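PDB 3DOR: protein CT_858 from Chlamydia trachomatis, which probably acts as a secreted serine-type endopeptidase, the chlamydial protease CPAF, combining a PDZ-like domain with a peptidase family S41 domain in a dimer. Local coordinates for residues F79-Y88 against V182-V191; V124-Y132 against E143-R153. All coordinates share one frame; numbering follows the deposited sequence.

Interaction 1: residues F79-Y88 against V182-V191. With SO4 (sulfate ion), chain L.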
# COMPACT_ATOMS: atom_id res chain seq x y z
N PHE B 79 9.21 9.35 -10.01
CA PHE B 79 10.26 8.32 -10.11
C PHE B 79 11.40 8.98 -10.89
O PHE B 79 11.54 8.77 -12.09
CB PHE B 79 9.76 7.09 -10.89
CG PHE B 79 8.76 6.25 -10.16
CD1 PHE B 79 7.42 6.22 -10.56
CD2 PHE B 79 9.15 5.46 -9.08
CE1 PHE B 79 6.49 5.42 -9.89
CE2 PHE B 79 8.23 4.65 -8.40
CZ PHE B 79 6.90 4.63 -8.81
N ALA B 80 12.19 9.79 -10.19
CA ALA B 80 13.31 10.51 -10.79
C ALA B 80 14.36 10.74 -9.71
O ALA B 80 14.02 11.00 -8.56
CB ALA B 80 12.84 11.85 -11.34
N ILE B 81 15.64 10.66 -10.07
CA ILE B 81 16.70 10.83 -9.08
C ILE B 81 17.57 12.07 -9.21
O ILE B 81 18.35 12.38 -8.31
CB ILE B 81 17.64 9.61 -9.03
CG1 ILE B 81 18.38 9.47 -10.36
CG2 ILE B 81 16.83 8.36 -8.72
CD1 ILE B 81 19.33 8.29 -10.38
N GLU B 82 17.46 12.78 -10.33
CA GLU B 82 18.27 13.98 -10.51
C GLU B 82 18.14 14.92 -9.31
O GLU B 82 17.03 15.17 -8.84
CB GLU B 82 17.85 14.72 -11.78
CG GLU B 82 18.63 16.00 -12.01
CD GLU B 82 18.22 16.70 -13.28
OE1 GLU B 82 17.00 16.80 -13.52
OE2 GLU B 82 19.11 17.15 -14.02
N SER B 83 19.26 15.44 -8.82
CA SER B 83 19.22 16.35 -7.69
C SER B 83 20.46 17.23 -7.57
O SER B 83 21.52 16.93 -8.13
CB SER B 83 19.06 15.56 -6.39
OG SER B 83 20.25 14.86 -6.06
N ALA B 84 20.31 18.33 -6.84
CA ALA B 84 21.40 19.28 -6.62
C ALA B 84 21.39 19.62 -5.13
O ALA B 84 20.34 19.84 -4.56
CB ALA B 84 21.17 20.54 -7.45
N TYR B 85 22.57 19.67 -4.52
CA TYR B 85 22.67 19.95 -3.10
C TYR B 85 23.92 20.72 -2.71
O TYR B 85 25.00 20.44 -3.22
CB TYR B 85 22.67 18.62 -2.33
CG TYR B 85 22.85 18.75 -0.83
CD1 TYR B 85 21.79 19.16 -0.01
CD2 TYR B 85 24.07 18.45 -0.23
CE1 TYR B 85 21.95 19.26 1.37
CE2 TYR B 85 24.24 18.55 1.15
CZ TYR B 85 23.18 18.96 1.94
OH TYR B 85 23.33 19.05 3.31
N LEU B 86 23.76 21.70 -1.82
CA LEU B 86 24.88 22.49 -1.30
C LEU B 86 24.86 22.27 0.22
O LEU B 86 23.84 22.48 0.87
CB LEU B 86 24.71 23.96 -1.64
CG LEU B 86 24.93 24.24 -3.14
CD1 LEU B 86 24.68 25.70 -3.47
CD2 LEU B 86 26.36 23.83 -3.50
N PRO B 87 26.01 21.86 0.80
CA PRO B 87 26.19 21.58 2.23
C PRO B 87 26.12 22.73 3.23
O PRO B 87 27.01 22.89 4.08
CB PRO B 87 27.55 20.89 2.26
CG PRO B 87 28.30 21.65 1.22
CD PRO B 87 27.29 21.77 0.09
N TYR B 88 25.06 23.53 3.16
CA TYR B 88 24.89 24.64 4.09
C TYR B 88 23.48 24.71 4.63
O TYR B 88 22.56 24.10 4.07
CB TYR B 88 25.22 25.97 3.41
CG TYR B 88 26.55 25.95 2.72
CD1 TYR B 88 26.65 25.63 1.37
CD2 TYR B 88 27.72 26.20 3.43
CE1 TYR B 88 27.89 25.57 0.73
CE2 TYR B 88 28.96 26.14 2.81
CZ TYR B 88 29.04 25.82 1.47
OH TYR B 88 30.27 25.72 0.87
N VAL B 182 30.82 28.49 -5.20
CA VAL B 182 30.58 27.13 -4.75
C VAL B 182 30.04 26.25 -5.89
O VAL B 182 29.50 26.76 -6.87
CB VAL B 182 29.59 27.16 -3.56
CG1 VAL B 182 28.73 25.92 -3.54
CG2 VAL B 182 30.36 27.27 -2.26
N LYS B 183 30.21 24.94 -5.77
CA LYS B 183 29.72 24.03 -6.80
C LYS B 183 28.63 23.08 -6.32
O LYS B 183 28.81 22.36 -5.33
CB LYS B 183 30.87 23.20 -7.37
CG LYS B 183 30.41 22.26 -8.47
CD LYS B 183 31.51 21.33 -8.96
CE LYS B 183 31.03 20.52 -10.16
NZ LYS B 183 32.00 19.47 -10.57
N TRP B 184 27.50 23.07 -7.02
CA TRP B 184 26.41 22.18 -6.67
C TRP B 184 26.86 20.73 -6.68
O TRP B 184 27.64 20.31 -7.55
CB TRP B 184 25.25 22.30 -7.67
CG TRP B 184 24.37 23.50 -7.53
CD1 TRP B 184 24.37 24.60 -8.33
CD2 TRP B 184 23.34 23.70 -6.56
NE1 TRP B 184 23.40 25.48 -7.91
CE2 TRP B 184 22.75 24.95 -6.83
CE3 TRP B 184 22.84 22.93 -5.49
CZ2 TRP B 184 21.69 25.47 -6.07
CZ3 TRP B 184 21.79 23.44 -4.74
CH2 TRP B 184 21.23 24.70 -5.03
N ARG B 185 26.38 19.97 -5.71
CA ARG B 185 26.67 18.55 -5.65
C ARG B 185 25.52 18.00 -6.50
O ARG B 185 24.37 17.99 -6.07
CB ARG B 185 26.57 18.05 -4.21
CG ARG B 185 27.89 17.52 -3.68
CD ARG B 185 28.50 18.39 -2.59
NE ARG B 185 28.52 17.68 -1.32
CZ ARG B 185 29.21 18.04 -0.25
NH1 ARG B 185 29.97 19.13 -0.27
NH2 ARG B 185 29.14 17.32 0.86
N TYR B 186 25.85 17.56 -7.71
CA TYR B 186 24.86 17.09 -8.67
C TYR B 186 24.79 15.59 -8.92
O TYR B 186 25.80 14.89 -9.00
CB TYR B 186 25.10 17.82 -10.00
CG TYR B 186 24.09 17.53 -11.10
CD1 TYR B 186 22.81 18.05 -11.05
CD2 TYR B 186 24.45 16.76 -12.21
CE1 TYR B 186 21.89 17.81 -12.07
CE2 TYR B 186 23.54 16.51 -13.24
CZ TYR B 186 22.26 17.04 -13.17
OH TYR B 186 21.35 16.80 -14.18
N VAL B 187 23.56 15.10 -9.04
CA VAL B 187 23.30 13.69 -9.32
C VAL B 187 22.48 13.71 -10.61
O VAL B 187 21.37 14.25 -10.63
CB VAL B 187 22.49 13.01 -8.18
CG1 VAL B 187 22.03 11.63 -8.62
CG2 VAL B 187 23.34 12.90 -6.92
N PRO B 188 23.03 13.16 -11.71
CA PRO B 188 22.30 13.14 -12.98
C PRO B 188 21.08 12.22 -12.94
O PRO B 188 20.97 11.36 -12.07
CB PRO B 188 23.36 12.68 -13.98
CG PRO B 188 24.23 11.78 -13.16
CD PRO B 188 24.36 12.54 -11.85
N GLU B 189 20.17 12.42 -13.88
CA GLU B 189 18.97 11.60 -13.94
C GLU B 189 19.29 10.19 -14.42
O GLU B 189 20.04 10.02 -15.38
CB GLU B 189 17.93 12.24 -14.87
CG GLU B 189 16.60 11.50 -14.86
CD GLU B 189 16.06 11.32 -13.45
OE1 GLU B 189 15.76 12.35 -12.80
OE2 GLU B 189 15.94 10.16 -12.99
N GLY B 190 18.72 9.20 -13.75
CA GLY B 190 18.97 7.82 -14.13
C GLY B 190 17.76 7.21 -14.81
O GLY B 190 17.80 6.08 -15.30
N VAL B 191 16.67 7.97 -14.85
CA VAL B 191 15.45 7.51 -15.48
C VAL B 191 15.29 8.30 -16.76
O VAL B 191 14.89 9.46 -16.74
CB VAL B 191 14.22 7.74 -14.56
CG1 VAL B 191 12.92 7.52 -15.34
CG2 VAL B 191 14.29 6.79 -13.37
S SO4 L . 32.82 20.25 -2.78
O1 SO4 L . 34.13 20.96 -2.47
O2 SO4 L . 33.10 18.77 -2.99
O3 SO4 L . 31.83 20.38 -1.64
O4 SO4 L . 32.24 20.91 -4.02
O HOH W 1 15.12 14.47 -14.12
O HOH W 2 22.72 15.85 -5.21

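Interaction 2: residues V124-Y132 against E143-R153. With SO4 (sulfate ion), chain M.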
# COMPACT_ATOMS: atom_id res chain seq x y z
N VAL B 124 18.97 37.13 -2.13
CA VAL B 124 18.34 35.91 -1.63
C VAL B 124 16.83 35.91 -1.77
O VAL B 124 16.24 34.94 -2.24
CB VAL B 124 18.67 35.67 -0.14
CG1 VAL B 124 18.35 34.23 0.22
CG2 VAL B 124 20.11 35.99 0.14
N GLN B 125 16.20 37.01 -1.35
CA GLN B 125 14.76 37.15 -1.42
C GLN B 125 14.20 36.81 -2.80
O GLN B 125 13.23 36.07 -2.91
CB GLN B 125 14.35 38.57 -1.04
CG GLN B 125 14.96 39.07 0.27
CD GLN B 125 16.41 39.54 0.11
OE1 GLN B 125 17.22 38.88 -0.53
NE2 GLN B 125 16.72 40.68 0.72
N ASP B 126 14.82 37.35 -3.84
CA ASP B 126 14.35 37.08 -5.20
C ASP B 126 14.52 35.62 -5.57
O ASP B 126 13.65 35.03 -6.20
CB ASP B 126 15.08 37.95 -6.22
CG ASP B 126 14.86 39.43 -5.99
OD1 ASP B 126 13.80 39.80 -5.43
OD2 ASP B 126 15.74 40.22 -6.39
N VAL B 127 15.64 35.05 -5.18
CA VAL B 127 15.90 33.64 -5.46
C VAL B 127 14.83 32.80 -4.78
O VAL B 127 14.28 31.88 -5.39
CB VAL B 127 17.29 33.22 -4.95
CG1 VAL B 127 17.53 31.74 -5.22
CG2 VAL B 127 18.36 34.06 -5.63
N LEU B 128 14.52 33.12 -3.53
CA LEU B 128 13.51 32.39 -2.79
C LEU B 128 12.14 32.48 -3.45
O LEU B 128 11.44 31.48 -3.54
CB LEU B 128 13.42 32.91 -1.35
CG LEU B 128 14.47 32.35 -0.40
CD1 LEU B 128 14.40 33.03 0.96
CD2 LEU B 128 14.26 30.84 -0.26
N ALA B 129 11.78 33.67 -3.92
CA ALA B 129 10.49 33.87 -4.58
C ALA B 129 10.33 32.94 -5.78
O ALA B 129 9.23 32.51 -6.09
CB ALA B 129 10.34 35.32 -5.02
N THR B 130 11.43 32.65 -6.47
CA THR B 130 11.34 31.76 -7.61
C THR B 130 10.95 30.37 -7.11
O THR B 130 10.47 29.54 -7.87
CB THR B 130 12.69 31.64 -8.36
OG1 THR B 130 13.63 30.92 -7.55
CG2 THR B 130 13.26 33.01 -8.69
N LEU B 131 11.15 30.13 -5.81
CA LEU B 131 10.84 28.83 -5.23
C LEU B 131 9.46 28.74 -4.59
O LEU B 131 9.05 27.67 -4.13
CB LEU B 131 11.91 28.46 -4.20
CG LEU B 131 13.32 28.39 -4.79
CD1 LEU B 131 14.35 28.18 -3.68
CD2 LEU B 131 13.40 27.27 -5.81
N TYR B 132 8.73 29.84 -4.55
CA TYR B 132 7.40 29.85 -3.96
C TYR B 132 6.39 29.09 -4.82
O TYR B 132 6.65 28.80 -5.98
CB TYR B 132 6.89 31.28 -3.79
CG TYR B 132 7.68 32.16 -2.84
CD1 TYR B 132 8.54 31.61 -1.88
CD2 TYR B 132 7.51 33.55 -2.85
CE1 TYR B 132 9.21 32.42 -0.96
CE2 TYR B 132 8.17 34.36 -1.94
CZ TYR B 132 9.02 33.79 -1.00
OH TYR B 132 9.65 34.60 -0.08
N GLU B 143 7.65 30.65 3.80
CA GLU B 143 9.01 31.15 3.62
C GLU B 143 10.02 30.05 3.98
O GLU B 143 10.94 29.76 3.22
CB GLU B 143 9.24 32.37 4.51
CG GLU B 143 10.63 33.00 4.39
CD GLU B 143 10.82 33.83 3.11
OE1 GLU B 143 11.83 34.56 3.02
OE2 GLU B 143 9.95 33.74 2.21
N SER B 144 9.82 29.45 5.14
CA SER B 144 10.72 28.39 5.60
C SER B 144 10.63 27.16 4.71
O SER B 144 11.63 26.49 4.47
CB SER B 144 10.39 28.00 7.04
OG SER B 144 10.66 29.09 7.91
N ALA B 145 9.44 26.85 4.21
CA ALA B 145 9.30 25.69 3.34
C ALA B 145 10.16 25.93 2.09
O ALA B 145 10.80 25.01 1.59
CB ALA B 145 7.83 25.47 2.97
N ALA B 146 10.18 27.17 1.61
CA ALA B 146 10.97 27.52 0.42
C ALA B 146 12.46 27.48 0.74
O ALA B 146 13.28 27.04 -0.08
CB ALA B 146 10.59 28.91 -0.07
N LEU B 147 12.81 27.95 1.93
CA LEU B 147 14.21 27.96 2.35
C LEU B 147 14.78 26.54 2.36
O LEU B 147 15.93 26.34 1.99
CB LEU B 147 14.33 28.55 3.76
CG LEU B 147 15.38 29.64 4.00
CD1 LEU B 147 15.72 29.65 5.48
CD2 LEU B 147 16.63 29.40 3.16
N ARG B 148 13.97 25.57 2.78
CA ARG B 148 14.40 24.17 2.82
C ARG B 148 14.94 23.74 1.47
O ARG B 148 15.88 22.94 1.40
CB ARG B 148 13.24 23.23 3.16
CG ARG B 148 12.74 23.23 4.60
CD ARG B 148 11.85 22.01 4.82
NE ARG B 148 12.58 20.78 4.53
CZ ARG B 148 12.08 19.55 4.58
NH1 ARG B 148 10.80 19.37 4.90
NH2 ARG B 148 12.85 18.50 4.31
N THR B 149 14.34 24.26 0.41
CA THR B 149 14.76 23.89 -0.94
C THR B 149 15.84 24.79 -1.56
O THR B 149 16.37 24.48 -2.63
CB THR B 149 13.54 23.85 -1.88
OG1 THR B 149 13.03 25.18 -2.07
CG2 THR B 149 12.43 22.99 -1.27
N LEU B 150 16.17 25.89 -0.89
CA LEU B 150 17.19 26.81 -1.41
C LEU B 150 18.45 26.04 -1.81
O LEU B 150 18.95 26.19 -2.92
CB LEU B 150 17.54 27.87 -0.36
CG LEU B 150 18.10 29.22 -0.86
CD1 LEU B 150 18.79 29.93 0.29
CD2 LEU B 150 19.08 29.01 -1.98
N PHE B 151 18.95 25.20 -0.92
CA PHE B 151 20.15 24.42 -1.22
C PHE B 151 19.89 22.94 -1.48
O PHE B 151 20.80 22.12 -1.40
CB PHE B 151 21.17 24.58 -0.08
CG PHE B 151 21.74 25.97 0.03
CD1 PHE B 151 21.94 26.54 1.28
CD2 PHE B 151 22.10 26.69 -1.10
CE1 PHE B 151 22.50 27.82 1.40
CE2 PHE B 151 22.65 27.97 -0.99
CZ PHE B 151 22.85 28.53 0.26
N SER B 152 18.65 22.59 -1.81
CA SER B 152 18.31 21.20 -2.08
C SER B 152 17.22 21.11 -3.14
O SER B 152 16.04 21.30 -2.84
CB SER B 152 17.85 20.52 -0.78
OG SER B 152 17.72 19.12 -0.96
N ARG B 153 17.62 20.84 -4.38
CA ARG B 153 16.69 20.75 -5.50
C ARG B 153 16.55 19.29 -5.90
O ARG B 153 17.55 18.60 -6.10
CB ARG B 153 17.20 21.58 -6.68
CG ARG B 153 17.60 23.00 -6.31
CD ARG B 153 16.41 23.82 -5.83
NE ARG B 153 16.87 25.09 -5.27
CZ ARG B 153 17.34 26.11 -6.00
NH1 ARG B 153 17.38 26.03 -7.32
NH2 ARG B 153 17.81 27.19 -5.39
S SO4 M . 15.22 19.50 6.48
O1 SO4 M . 16.68 19.68 6.82
O2 SO4 M . 15.04 18.13 5.90
O3 SO4 M . 14.36 19.61 7.70
O4 SO4 M . 14.85 20.58 5.50

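Interaction 1: residues F79-Y88 against V182-V191
Ser83 and Tyr85 pair with Val187 and Arg185 as antiparallel neighbours in the sheet of the PDZ-like domain, joining the first strand of this sheet in chain order, 83-92, to its last, 177-187; the short segments run at 167° to each other. Four backbone hydrogen bonds tie the two hydrogen-bonded pairs, among them Val187 N to Ser83 O at 2.9 Å. Between them Ala84 faces Tyr186 in a non-hydrogen-bonded pair, and its small methyl leaves room for the Trp184 ring beside it.

Beyond the strand the pairing passes from backbone to side chain. The carboxylate of Glu189 takes the place of a carbonyl: OE2 receives Ile81 N at 3.0 Å on its syn side, nearly straight at 167°, while OE1 receives Glu82 N at 3.0 Å from above the carboxylate plane. With CG anti to the backbone N (chi1 -174°) and a bend at chi2, the chain folds back far enough for OE2 also to accept Val191 N through its anti lone pair. A glutamate suits this place, since two oxygens can satisfy three amides. A water donates to both Glu82 OE1 and Glu189 OE1, bridging two acids whose like charges it probably helps to screen.

Apolar contacts dominate at the other end. Leu86 lies across one face of Trp184, its CD1 3.7 Å from the centroid of the six-membered ring and almost on the ring normal, a CH-pi contact; the flat, wide indole gives the leucine methyl a broad apolar surface to rest on. Leu86 also meets Thr166 of strand 165-171. On the face that carries Tyr85 and Val187, Pro87 CD lies over one face of the Arg185 guanidinium, with Pro87 CG 3.4 Å from Arg185 NH1, the nitrogen that makes a weak hydrogen bond to sulfate O3.

Interaction 2: residues V124-Y132 against E143-R153
Leu128 enters the side of helix 143-150 as a knob into a hole formed by Glu143, Ala146, Leu147 and Leu150, where two helices of the PDZ-like domain cross. Leu128 CD2 lies 3.9 Å from Leu147 CA, and Leu128 CD1 touches Glu143 OE1 at 3.6 Å, the two side chains crossing at about a right angle. The helix axes, 9.5 Å apart, are at 95°, so contact is confined to a short patch; Ala146, with only a methyl, lets the chain at Leu131 and the edge of the Tyr132 ring come close. The pair lies against the sheet: Leu128 and Leu147 touch Phe98 of strand 98-103, and Leu150 touches Leu116 of strand 115-119.

Leu131 packs beside Thr149, with Leu131 CD1 3.7 Å from Thr149 OG1. Leu131 CD2 sits over the centre of one face of the Arg153 guanidinium, 4.1 Å above the plane. Tyr132 OH donates to Glu143 OE2 in a very short hydrogen bond of 2.5 Å, ring and carboxylate planes 54° apart.

Arg153 NE gives a hydrogen bond to Thr149 O in the guanidinium plane, and NH2 reaches Leu150 O, which fixes the flat face under Leu131. Thr149 OG1, placed between the backbone N and carbonyl carbon (chi1 68°), donates to Ala146 O. Glu143 OE1 forms a salt bridge with Lys92, while His136 stacks on Tyr132.

Each glutamate oxygen has its own partner, and the lysine charge probably keeps the carboxylate ionised, a strong acceptor for the tyrosine hydroxyl at the margin of a largely apolar helix crossing.

How the interactions relate
Both contacts lie in the PDZ-like domain, their centres about 16 Å apart and on the same side of the chain's centre. Interaction 2 is nested along the chain within the loop that interaction 1 closes: strand 83-92 comes first, then helices 124-130 and 140-150, strand 152-154, and finally strand 177-187. They meet directly: strand 152-154 pairs with strand 83-92, where Ala84 N probably bonds to Arg153 O (2.9 Å), and just before strand 152-154 Phe151 O probably accepts from Leu86 N. Strand 83-92 thus pairs with both 177-187 and 152-154, besides 98-103, which ties the helix pair to the sheet. Near Phe79 and Val191, the second subunit also packs against interaction 1.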